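PDB 2G5C: prephenate dehydrogenase from Aquifex aeolicus, which probably catalyses the NAD-dependent oxidative decarboxylation of prephenate to 3-(4-hydroxyphenyl)pyruvate, a step in L-tyrosine biosynthesis. Local coordinates for residues D64-S69 / K80-I85; T74-A79 / K99-Y104; D105-N108 / R113-G116. All coordinates share one frame; numbering follows the deposited sequence.

Contact 1. Residues D64-S69 / K80-I85; sequences DFVMLS and KKLSYI. With NAD (nicotinamide-adenine-dinucleotide), chain E.
Leu82 presents a single methyl group to two residues of strand 65-68. Its CD1 lies 4.4 Å from Val66 CG1 and 4.3 Å from Leu68 CD2. The two strand methyls are neighbours as well, Val66 CG1 and Leu68 CD2 being 4.2 Å apart, and the three carbons form a nearly equilateral triangle. Leu82 reaches this far because CD1 continues straight out beyond CG, anti to CA (chi2 179°), which carries the methyl from helix 72-85 toward the sheet. Even so, the backbones stay well apart, with 9.7 Å between Val66 CA and Leu82 CA, and the apolar touch is modest in area. The inner side is filled from other directions: Val66 also packs on Leu5, Val7 and Val92, and Leu68 on Val7 and Val92. Met67, modelled as selenomethionine, belongs to the other face of the sheet, where it meets Phe16 of helix 11-22. The outward side of the helix is much looser. Lys80 and Tyr84 are exposed there, Lys81 and Ser83 partly so, and none of them meets the strand; Lys81 O stands 3.0 Å above the plane of the Tyr84 ring, displaced toward its rim. Where the strand ends, Ser69 belongs to the cofactor pocket, its O lying 3.1 Å from NAD C5D. No hydrogen bond or charge links the two segments, so strand and helix of this beta-alpha-beta unit are joined here by dispersion and by the burial of three aliphatic side chains, an interaction without strong directional demands.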
loop_
_atom_site.group_PDB
_atom_site.type_symbol
_atom_site.label_atom_id
_atom_site.label_comp_id
_atom_site.label_asym_id
_atom_site.label_seq_id
_atom_site.Cartn_x
_atom_site.Cartn_y
_atom_site.Cartn_z
ATOM N N ASP A 64 26.683 -20.316 -23.771
ATOM C CA ASP A 64 27.599 -20.541 -22.660
ATOM C C ASP A 64 27.178 -19.729 -21.436
ATOM O O ASP A 64 27.778 -19.834 -20.366
ATOM C CB ASP A 64 29.034 -20.204 -23.071
ATOM C CG ASP A 64 29.149 -18.875 -23.786
ATOM O OD1 ASP A 64 30.254 -18.580 -24.290
ATOM O OD2 ASP A 64 28.149 -18.130 -23.846
ATOM N N PHE A 65 26.131 -18.927 -21.605
ATOM C CA PHE A 65 25.596 -18.103 -20.525
ATOM C C PHE A 65 24.074 -18.126 -20.663
ATOM O O PHE A 65 23.532 -17.630 -21.641
ATOM C CB PHE A 65 26.108 -16.666 -20.646
ATOM C CG PHE A 65 25.847 -15.828 -19.430
ATOM C CD1 PHE A 65 26.702 -15.887 -18.334
ATOM C CD2 PHE A 65 24.728 -15.004 -19.365
ATOM C CE1 PHE A 65 26.445 -15.138 -17.187
ATOM C CE2 PHE A 65 24.459 -14.251 -18.220
ATOM C CZ PHE A 65 25.318 -14.318 -17.130
ATOM N N VAL A 66 23.390 -18.707 -19.686
ATOM C CA VAL A 66 21.939 -18.808 -19.741
ATOM C C VAL A 66 21.229 -18.087 -18.594
ATOM O O VAL A 66 21.597 -18.235 -17.431
ATOM C CB VAL A 66 21.510 -20.292 -19.750
ATOM C CG1 VAL A 66 20.002 -20.406 -19.894
ATOM C CG2 VAL A 66 22.213 -21.020 -20.894
HETATM N N MSE A 67 20.206 -17.307 -18.937
HETATM C CA MSE A 67 19.432 -16.569 -17.940
HETATM C C MSE A 67 17.985 -17.044 -17.935
HETATM O O MSE A 67 17.200 -16.677 -18.808
HETATM C CB MSE A 67 19.472 -15.065 -18.232
HETATM C CG MSE A 67 18.620 -14.211 -17.276
HETATM SE SE MSE A 67 19.304 -14.177 -15.465
HETATM C CE MSE A 67 20.817 -13.019 -15.766
ATOM N N LEU A 68 17.642 -17.872 -16.953
ATOM C CA LEU A 68 16.290 -18.388 -16.824
ATOM C C LEU A 68 15.380 -17.226 -16.428
ATOM O O LEU A 68 15.500 -16.661 -15.332
ATOM C CB LEU A 68 16.254 -19.500 -15.772
ATOM C CG LEU A 68 17.159 -20.695 -16.099
ATOM C CD1 LEU A 68 17.103 -21.700 -14.966
ATOM C CD2 LEU A 68 16.718 -21.343 -17.403
ATOM N N SER A 69 14.477 -16.873 -17.336
ATOM C CA SER A 69 13.569 -15.756 -17.128
ATOM C C SER A 69 12.125 -16.135 -17.406
ATOM O O SER A 69 11.298 -15.283 -17.728
ATOM C CB SER A 69 13.990 -14.602 -18.033
ATOM O OG SER A 69 15.390 -14.395 -17.935
ATOM N N LYS A 80 16.511 -29.736 -16.684
ATOM C CA LYS A 80 16.778 -31.135 -16.995
ATOM C C LYS A 80 17.087 -31.328 -18.475
ATOM O O LYS A 80 17.934 -32.145 -18.836
ATOM C CB LYS A 80 15.585 -32.008 -16.592
ATOM C CG LYS A 80 15.248 -31.928 -15.112
ATOM C CD LYS A 80 14.165 -32.922 -14.722
ATOM C CE LYS A 80 14.728 -34.332 -14.595
ATOM N NZ LYS A 80 15.686 -34.435 -13.454
ATOM N N LYS A 81 16.405 -30.583 -19.334
ATOM C CA LYS A 81 16.661 -30.701 -20.758
ATOM C C LYS A 81 17.996 -30.045 -21.078
ATOM O O LYS A 81 18.799 -30.585 -21.836
ATOM C CB LYS A 81 15.542 -30.044 -21.565
ATOM C CG LYS A 81 14.184 -30.690 -21.363
ATOM C CD LYS A 81 13.325 -30.539 -22.603
ATOM C CE LYS A 81 11.891 -30.965 -22.345
ATOM N NZ LYS A 81 11.216 -30.055 -21.375
ATOM N N LEU A 82 18.237 -28.884 -20.477
ATOM C CA LEU A 82 19.481 -28.154 -20.698
ATOM C C LEU A 82 20.725 -28.903 -20.228
ATOM O O LEU A 82 21.824 -28.667 -20.731
ATOM C CB LEU A 82 19.418 -26.791 -20.003
ATOM C CG LEU A 82 18.437 -25.777 -20.601
ATOM C CD1 LEU A 82 18.460 -24.488 -19.790
ATOM C CD2 LEU A 82 18.819 -25.505 -22.048
ATOM N N SER A 83 20.552 -29.801 -19.263
ATOM C CA SER A 83 21.673 -30.565 -18.729
ATOM C C SER A 83 22.405 -31.389 -19.787
ATOM O O SER A 83 23.623 -31.554 -19.715
ATOM C CB SER A 83 21.201 -31.478 -17.592
ATOM O OG SER A 83 20.152 -32.334 -18.007
ATOM N N TYR A 84 21.673 -31.906 -20.771
ATOM C CA TYR A 84 22.307 -32.699 -21.820
ATOM C C TYR A 84 22.494 -31.944 -23.134
ATOM O O TYR A 84 23.029 -32.485 -24.100
ATOM C CB TYR A 84 21.525 -33.996 -22.056
ATOM C CG TYR A 84 20.040 -33.822 -22.252
ATOM C CD1 TYR A 84 19.535 -33.160 -23.371
ATOM C CD2 TYR A 84 19.134 -34.345 -21.328
ATOM C CE1 TYR A 84 18.159 -33.023 -23.569
ATOM C CE2 TYR A 84 17.757 -34.215 -21.516
ATOM C CZ TYR A 84 17.277 -33.555 -22.638
ATOM O OH TYR A 84 15.919 -33.432 -22.834
ATOM N N ILE A 85 22.061 -30.689 -23.165
ATOM C CA ILE A 85 22.205 -29.864 -24.358
ATOM C C ILE A 85 23.409 -28.947 -24.180
ATOM O O ILE A 85 24.231 -28.792 -25.081
ATOM C CB ILE A 85 20.955 -28.989 -24.587
ATOM C CG1 ILE A 85 19.733 -29.877 -24.815
ATOM C CG2 ILE A 85 21.174 -28.063 -25.774
ATOM C CD1 ILE A 85 18.426 -29.119 -24.795
HETATM P PA NAD E . 6.438 -12.530 -18.539
HETATM O O1A NAD E . 6.598 -11.167 -19.070
HETATM O O2A NAD E . 5.027 -13.077 -18.516
HETATM O O5B NAD E . 7.412 -13.461 -19.387
HETATM C C5B NAD E . 7.474 -14.832 -19.121
HETATM C C4B NAD E . 7.865 -15.563 -20.393
HETATM O O4B NAD E . 7.862 -16.922 -20.042
HETATM C C3B NAD E . 6.822 -15.418 -21.524
HETATM O O3B NAD E . 7.375 -14.831 -22.696
HETATM C C2B NAD E . 6.313 -16.850 -21.709
HETATM O O2B NAD E . 5.891 -17.197 -23.011
HETATM C C1B NAD E . 7.519 -17.610 -21.208
HETATM N N9A NAD E . 7.375 -19.030 -20.841
HETATM C C8A NAD E . 6.371 -19.654 -20.140
HETATM N N7A NAD E . 6.664 -20.962 -20.041
HETATM C C5A NAD E . 7.842 -21.189 -20.665
HETATM C C6A NAD E . 8.636 -22.326 -20.884
HETATM N N6A NAD E . 8.268 -23.510 -20.429
HETATM N N1A NAD E . 9.833 -22.207 -21.592
HETATM C C2A NAD E . 10.247 -20.969 -22.085
HETATM N N3A NAD E . 9.469 -19.839 -21.874
HETATM C C4A NAD E . 8.292 -19.964 -21.175
HETATM O O3 NAD E . 7.040 -12.657 -17.023
HETATM P PN NAD E . 8.189 -11.735 -16.382
HETATM O O1N NAD E . 9.146 -11.374 -17.446
HETATM O O2N NAD E . 7.523 -10.603 -15.682
HETATM O O5D NAD E . 8.929 -12.604 -15.241
HETATM C C5D NAD E . 9.665 -13.769 -15.560
HETATM C C4D NAD E . 10.388 -14.372 -14.335
HETATM O O4D NAD E . 11.024 -13.343 -13.594
HETATM C C3D NAD E . 9.560 -15.171 -13.318
HETATM O O3D NAD E . 10.223 -16.412 -13.068
HETATM C C2D NAD E . 9.495 -14.315 -12.063
HETATM O O2D NAD E . 9.481 -15.083 -10.864
HETATM C C1D NAD E . 10.718 -13.413 -12.216
HETATM N N1N NAD E . 10.594 -12.015 -11.696
HETATM C C2N NAD E . 9.519 -11.242 -12.129
HETATM C C3N NAD E . 9.371 -9.930 -11.662
HETATM C C7N NAD E . 8.208 -9.110 -12.140
HETATM O O7N NAD E . 8.093 -7.833 -11.665
HETATM N N7N NAD E . 7.299 -9.557 -12.988
HETATM C C4N NAD E . 10.330 -9.411 -10.748
HETATM C C5N NAD E . 11.417 -10.205 -10.316
HETATM C C6N NAD E . 11.537 -11.518 -10.803
#

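Contact 2. Residues T74-A79 / K99-Y104; sequences TFREIA and KGKLVY. With NAD (nicotinamide-adenine-dinucleotide), chain E.
Arg76 NH2 is gripped by two carboxylates while the guanidinium it belongs to is laid against Leu102. One salt bridge runs from Arg76 NH2 to Asp105 OD2; the other goes to Glu236 in helix 227-236. Together they probably offset the arginine charge and limit the rotation of its planar end. The chain is extended from CG to NE, which brings the group to the neighbouring helix, where Leu102 CD1 covers one face of the guanidinium, 3.5 Å from Arg76 NH1. The start of that helix is close too, with Leu102 CA 3.6 Å from Arg76 NH2. Leu102 works with both branches. With CG anti to the backbone N (chi1 172°), the fork of the side chain is carried toward helix 72-85, where CD1 meets the arginine and CD2 approaches the Phe75 ring obliquely, 3.9 Å from Phe75 CD2. The leucine therefore fills the space between an aromatic ring and a cation, the buried half of the contact being apolar and the half toward solvent polar. On the cofactor side of helix 72-85, Thr74 CG2 is 3.5 Å from NAD N6A, and Ile78 CD1 lies equally near NAD N1A. Thr74 OG1 is bonded to Pro71 O and Ser70 OG, which ties the first turn of the helix to the loop just before it, where Ser70 belongs to the cofactor site. Two helices following consecutive parallel strands, packed beside each other on one face of the sheet with the first also touching the adenine, are typical of a Rossmann-type dinucleotide-binding domain.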
loop_
_atom_site.group_PDB
_atom_site.type_symbol
_atom_site.label_atom_id
_atom_site.label_comp_id
_atom_site.label_asym_id
_atom_site.label_seq_id
_atom_site.Cartn_x
_atom_site.Cartn_y
_atom_site.Cartn_z
ATOM N N THR A 74 8.676 -23.530 -14.378
ATOM C CA THR A 74 9.284 -24.154 -15.554
ATOM C C THR A 74 10.777 -24.434 -15.439
ATOM O O THR A 74 11.349 -25.139 -16.276
ATOM C CB THR A 74 9.070 -23.292 -16.818
ATOM O OG1 THR A 74 9.800 -22.062 -16.697
ATOM C CG2 THR A 74 7.595 -22.987 -17.008
ATOM N N PHE A 75 11.407 -23.883 -14.412
ATOM C CA PHE A 75 12.839 -24.057 -14.215
ATOM C C PHE A 75 13.303 -25.510 -14.142
ATOM O O PHE A 75 14.224 -25.903 -14.857
ATOM C CB PHE A 75 13.285 -23.309 -12.955
ATOM C CG PHE A 75 13.313 -21.806 -13.111
ATOM C CD1 PHE A 75 12.558 -21.173 -14.099
ATOM C CD2 PHE A 75 14.077 -21.024 -12.249
ATOM C CE1 PHE A 75 12.564 -19.783 -14.228
ATOM C CE2 PHE A 75 14.092 -19.636 -12.366
ATOM C CZ PHE A 75 13.333 -19.011 -13.358
ATOM N N ARG A 76 12.673 -26.307 -13.286
ATOM C CA ARG A 76 13.078 -27.701 -13.137
ATOM C C ARG A 76 12.989 -28.510 -14.433
ATOM O O ARG A 76 13.912 -29.259 -14.761
ATOM C CB ARG A 76 12.261 -28.371 -12.028
ATOM C CG ARG A 76 12.559 -27.823 -10.633
ATOM C CD ARG A 76 11.769 -28.563 -9.564
ATOM N NE ARG A 76 12.075 -28.109 -8.205
ATOM C CZ ARG A 76 11.689 -26.945 -7.688
ATOM N NH1 ARG A 76 10.975 -26.093 -8.407
ATOM N NH2 ARG A 76 12.014 -26.635 -6.441
ATOM N N GLU A 77 11.894 -28.351 -15.171
ATOM C CA GLU A 77 11.706 -29.070 -16.430
ATOM C C GLU A 77 12.711 -28.635 -17.493
ATOM O O GLU A 77 13.273 -29.467 -18.204
ATOM C CB GLU A 77 10.285 -28.852 -16.958
ATOM C CG GLU A 77 9.898 -27.387 -17.081
ATOM C CD GLU A 77 8.512 -27.184 -17.664
ATOM O OE1 GLU A 77 8.350 -27.366 -18.888
ATOM O OE2 GLU A 77 7.585 -26.845 -16.892
ATOM N N ILE A 78 12.930 -27.329 -17.602
ATOM C CA ILE A 78 13.866 -26.778 -18.579
ATOM C C ILE A 78 15.314 -27.146 -18.239
ATOM O O ILE A 78 16.098 -27.516 -19.121
ATOM C CB ILE A 78 13.736 -25.231 -18.652
ATOM C CG1 ILE A 78 12.315 -24.847 -19.069
ATOM C CG2 ILE A 78 14.733 -24.660 -19.649
ATOM C CD1 ILE A 78 12.066 -23.350 -19.097
ATOM N N ALA A 79 15.664 -27.053 -16.958
ATOM C CA ALA A 79 17.019 -27.368 -16.513
ATOM C C ALA A 79 17.422 -28.791 -16.890
ATOM O O ALA A 79 18.539 -29.023 -17.356
ATOM C CB ALA A 79 17.133 -27.177 -14.995
ATOM N N LYS A 99 13.953 -18.577 -4.255
ATOM C CA LYS A 99 15.197 -19.328 -4.295
ATOM C C LYS A 99 14.937 -20.561 -3.436
ATOM O O LYS A 99 14.232 -21.471 -3.859
ATOM C CB LYS A 99 16.340 -18.480 -3.725
ATOM C CG LYS A 99 16.639 -17.198 -4.522
ATOM C CD LYS A 99 17.601 -17.420 -5.705
ATOM C CE LYS A 99 16.984 -18.197 -6.872
ATOM N NZ LYS A 99 16.070 -17.376 -7.734
ATOM N N GLY A 100 15.478 -20.578 -2.224
ATOM C CA GLY A 100 15.250 -21.707 -1.341
ATOM C C GLY A 100 15.550 -23.048 -1.974
ATOM O O GLY A 100 16.595 -23.225 -2.599
ATOM N N LYS A 101 14.623 -23.989 -1.819
ATOM C CA LYS A 101 14.785 -25.335 -2.357
ATOM C C LYS A 101 15.081 -25.371 -3.854
ATOM O O LYS A 101 15.776 -26.270 -4.336
ATOM C CB LYS A 101 13.539 -26.172 -2.066
ATOM C CG LYS A 101 13.692 -27.633 -2.447
ATOM C CD LYS A 101 12.508 -28.461 -1.979
ATOM C CE LYS A 101 12.774 -29.946 -2.183
ATOM N NZ LYS A 101 13.982 -30.401 -1.429
ATOM N N LEU A 102 14.551 -24.397 -4.585
ATOM C CA LEU A 102 14.760 -24.328 -6.025
ATOM C C LEU A 102 16.237 -24.287 -6.391
ATOM O O LEU A 102 16.652 -24.857 -7.398
ATOM C CB LEU A 102 14.075 -23.089 -6.598
ATOM C CG LEU A 102 14.370 -22.804 -8.071
ATOM C CD1 LEU A 102 13.656 -23.832 -8.948
ATOM C CD2 LEU A 102 13.912 -21.396 -8.418
ATOM N N VAL A 103 17.031 -23.602 -5.577
ATOM C CA VAL A 103 18.453 -23.486 -5.845
ATOM C C VAL A 103 19.176 -24.822 -5.737
ATOM O O VAL A 103 20.040 -25.121 -6.554
ATOM C CB VAL A 103 19.127 -22.474 -4.896
ATOM C CG1 VAL A 103 20.633 -22.506 -5.084
ATOM C CG2 VAL A 103 18.601 -21.075 -5.177
ATOM N N TYR A 104 18.820 -25.620 -4.736
ATOM C CA TYR A 104 19.455 -26.920 -4.548
ATOM C C TYR A 104 19.013 -27.915 -5.612
ATOM O O TYR A 104 19.801 -28.757 -6.047
ATOM C CB TYR A 104 19.143 -27.466 -3.150
ATOM C CG TYR A 104 19.603 -26.544 -2.041
ATOM C CD1 TYR A 104 20.952 -26.216 -1.894
ATOM C CD2 TYR A 104 18.687 -25.971 -1.161
ATOM C CE1 TYR A 104 21.376 -25.336 -0.902
ATOM C CE2 TYR A 104 19.102 -25.090 -0.164
ATOM C CZ TYR A 104 20.445 -24.776 -0.043
ATOM O OH TYR A 104 20.857 -23.886 0.924
HETATM P PA NAD E . 6.438 -12.530 -18.539
HETATM O O1A NAD E . 6.598 -11.167 -19.070
HETATM O O2A NAD E . 5.027 -13.077 -18.516
HETATM O O5B NAD E . 7.412 -13.461 -19.387
HETATM C C5B NAD E . 7.474 -14.832 -19.121
HETATM C C4B NAD E . 7.865 -15.563 -20.393
HETATM O O4B NAD E . 7.862 -16.922 -20.042
HETATM C C3B NAD E . 6.822 -15.418 -21.524
HETATM O O3B NAD E . 7.375 -14.831 -22.696
HETATM C C2B NAD E . 6.313 -16.850 -21.709
HETATM O O2B NAD E . 5.891 -17.197 -23.011
HETATM C C1B NAD E . 7.519 -17.610 -21.208
HETATM N N9A NAD E . 7.375 -19.030 -20.841
HETATM C C8A NAD E . 6.371 -19.654 -20.140
HETATM N N7A NAD E . 6.664 -20.962 -20.041
HETATM C C5A NAD E . 7.842 -21.189 -20.665
HETATM C C6A NAD E . 8.636 -22.326 -20.884
HETATM N N6A NAD E . 8.268 -23.510 -20.429
HETATM N N1A NAD E . 9.833 -22.207 -21.592
HETATM C C2A NAD E . 10.247 -20.969 -22.085
HETATM N N3A NAD E . 9.469 -19.839 -21.874
HETATM C C4A NAD E . 8.292 -19.964 -21.175
HETATM O O3 NAD E . 7.040 -12.657 -17.023
HETATM P PN NAD E . 8.189 -11.735 -16.382
HETATM O O1N NAD E . 9.146 -11.374 -17.446
HETATM O O2N NAD E . 7.523 -10.603 -15.682
HETATM O O5D NAD E . 8.929 -12.604 -15.241
HETATM C C5D NAD E . 9.665 -13.769 -15.560
HETATM C C4D NAD E . 10.388 -14.372 -14.335
HETATM O O4D NAD E . 11.024 -13.343 -13.594
HETATM C C3D NAD E . 9.560 -15.171 -13.318
HETATM O O3D NAD E . 10.223 -16.412 -13.068
HETATM C C2D NAD E . 9.495 -14.315 -12.063
HETATM O O2D NAD E . 9.481 -15.083 -10.864
HETATM C C1D NAD E . 10.718 -13.413 -12.216
HETATM N N1N NAD E . 10.594 -12.015 -11.696
HETATM C C2N NAD E . 9.519 -11.242 -12.129
HETATM C C3N NAD E . 9.371 -9.930 -11.662
HETATM C C7N NAD E . 8.208 -9.110 -12.140
HETATM O O7N NAD E . 8.093 -7.833 -11.665
HETATM N N7N NAD E . 7.299 -9.557 -12.988
HETATM C C4N NAD E . 10.330 -9.411 -10.748
HETATM C C5N NAD E . 11.417 -10.205 -10.316
HETATM C C6N NAD E . 11.537 -11.518 -10.803
#

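Contact 3. Residues D105-N108 / R113-G116; sequences DLEN and RFVG
The ring of Phe114 is swung toward helix 101-110 by a first torsion that sets CG opposite the backbone N (chi1 -174°), and Leu106 answers with CG beside its own backbone N (chi1 -67°), its side chain running across the ring. The result is a CH-pi contact: Leu106 CB stands 3.7 Å from the centroid of the Phe114 ring and only 11° off its normal. Further along the same side chain, Leu106 CD1 reaches over the far end of the ring and lies 3.4 Å from Phe114 CZ and 3.5 Å from Phe114 CE1. One leucine thus spans the face from the centre to the rim, in close packing. Glu107 comes in at the edge instead, near the ring plane, with its CG 4.1 Å from Phe114 CD2. Only the aliphatic part of this glutamate serves the contact; its carboxylate, perpendicular to the ring, is bonded through OE2 to Thr146 OG1, so a buried polar end is satisfied away from the aromatic surface. Phe114 also packs on Val92 and Asp94 of the adjacent strand, while Leu106 touches Phe75 and Ala79 of helix 72-85. An alanine in place of Phe114 would leave the Leu106 methylene and CD1 without the ring they lie across, and would probably open a gap between helix and sheet on that side of the leucine. Just before the ring, Arg113 NE bonds to Leu110 O and fastens the beginning of the strand to the end of the helix. A helix returning through a short connection to the next parallel strand, with an inward aromatic filling the interface, is the closing half of the beta-alpha-beta unit 91-94, 101-110, 114-120 of the Rossmann-like domain.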
loop_
_atom_site.group_PDB
_atom_site.type_symbol
_atom_site.label_atom_id
_atom_site.label_comp_id
_atom_site.label_asym_id
_atom_site.label_seq_id
_atom_site.Cartn_x
_atom_site.Cartn_y
_atom_site.Cartn_z
ATOM N N ASP A 105 17.756 -27.824 -6.036
ATOM C CA ASP A 105 17.265 -28.732 -7.064
ATOM C C ASP A 105 17.944 -28.422 -8.392
ATOM O O ASP A 105 18.288 -29.334 -9.149
ATOM C CB ASP A 105 15.744 -28.623 -7.226
ATOM C CG ASP A 105 14.992 -29.045 -5.981
ATOM O OD1 ASP A 105 15.493 -29.925 -5.251
ATOM O OD2 ASP A 105 13.893 -28.506 -5.736
ATOM N N LEU A 106 18.141 -27.137 -8.676
ATOM C CA LEU A 106 18.789 -26.744 -9.918
ATOM C C LEU A 106 20.265 -27.131 -9.915
ATOM O O LEU A 106 20.818 -27.473 -10.964
ATOM C CB LEU A 106 18.622 -25.239 -10.165
ATOM C CG LEU A 106 17.176 -24.800 -10.443
ATOM C CD1 LEU A 106 17.136 -23.319 -10.810
ATOM C CD2 LEU A 106 16.596 -25.631 -11.579
ATOM N N GLU A 107 20.900 -27.078 -8.743
ATOM C CA GLU A 107 22.307 -27.461 -8.629
ATOM C C GLU A 107 22.436 -28.966 -8.853
ATOM O O GLU A 107 23.390 -29.426 -9.469
ATOM C CB GLU A 107 22.873 -27.131 -7.244
ATOM C CG GLU A 107 22.925 -25.656 -6.873
ATOM C CD GLU A 107 23.693 -25.417 -5.579
ATOM O OE1 GLU A 107 23.470 -26.167 -4.604
ATOM O OE2 GLU A 107 24.517 -24.477 -5.532
ATOM N N ASN A 108 21.473 -29.733 -8.346
ATOM C CA ASN A 108 21.502 -31.183 -8.503
ATOM C C ASN A 108 21.255 -31.616 -9.944
ATOM O O ASN A 108 21.592 -32.738 -10.321
ATOM C CB ASN A 108 20.456 -31.854 -7.604
ATOM C CG ASN A 108 20.766 -31.702 -6.129
ATOM O OD1 ASN A 108 21.926 -31.704 -5.725
ATOM N ND2 ASN A 108 19.723 -31.590 -5.314
ATOM N N ARG A 113 27.330 -25.697 -13.012
ATOM C CA ARG A 113 26.925 -24.641 -13.929
ATOM C C ARG A 113 25.966 -23.606 -13.349
ATOM O O ARG A 113 26.012 -22.435 -13.726
ATOM C CB ARG A 113 26.300 -25.256 -15.186
ATOM C CG ARG A 113 27.321 -25.928 -16.090
ATOM C CD ARG A 113 26.678 -26.604 -17.282
ATOM N NE ARG A 113 25.848 -27.732 -16.876
ATOM C CZ ARG A 113 25.592 -28.781 -17.647
ATOM N NH1 ARG A 113 26.103 -28.850 -18.869
ATOM N NH2 ARG A 113 24.830 -29.767 -17.194
ATOM N N PHE A 114 25.117 -24.028 -12.419
ATOM C CA PHE A 114 24.122 -23.123 -11.853
ATOM C C PHE A 114 24.502 -22.172 -10.722
ATOM O O PHE A 114 25.198 -22.540 -9.771
ATOM C CB PHE A 114 22.895 -23.914 -11.403
ATOM C CG PHE A 114 21.766 -23.046 -10.939
ATOM C CD1 PHE A 114 21.026 -22.307 -11.854
ATOM C CD2 PHE A 114 21.479 -22.921 -9.583
ATOM C CE1 PHE A 114 20.014 -21.449 -11.425
ATOM C CE2 PHE A 114 20.469 -22.066 -9.144
ATOM C CZ PHE A 114 19.737 -21.329 -10.067
ATOM N N VAL A 115 23.992 -20.946 -10.842
ATOM C CA VAL A 115 24.181 -19.885 -9.863
ATOM C C VAL A 115 22.827 -19.188 -9.712
ATOM O O VAL A 115 22.301 -18.629 -10.676
ATOM C CB VAL A 115 25.214 -18.849 -10.332
ATOM C CG1 VAL A 115 25.370 -17.760 -9.274
ATOM C CG2 VAL A 115 26.549 -19.528 -10.599
ATOM N N GLY A 116 22.268 -19.231 -8.504
ATOM C CA GLY A 116 20.973 -18.616 -8.246
ATOM C C GLY A 116 20.989 -17.103 -8.123
ATOM O O GLY A 116 21.894 -16.526 -7.510
#

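In the fold
All three contacts lie in the nucleotide-binding domain. Contacts 1 and 3 are buried helix-to-sheet interfaces in two successive beta-alpha-beta units, the first purely aliphatic and small, the second built on an aromatic face. Contact 2 joins the helices of those units, sharing helix 72-85 with contact 1 and helix 101-110 with contact 3; being only partly buried, it is the one where a charged group itself takes part. Packing runs on between them, the backbone oxygen of Leu68 lying against the Phe75 ring and the Ala79 methyl against Leu106, while a weak bond from Arg113 to Ser83 O links contacts 3 and 1. Contacts 1 and 2 also border NAD; contact 3 lies farther from it.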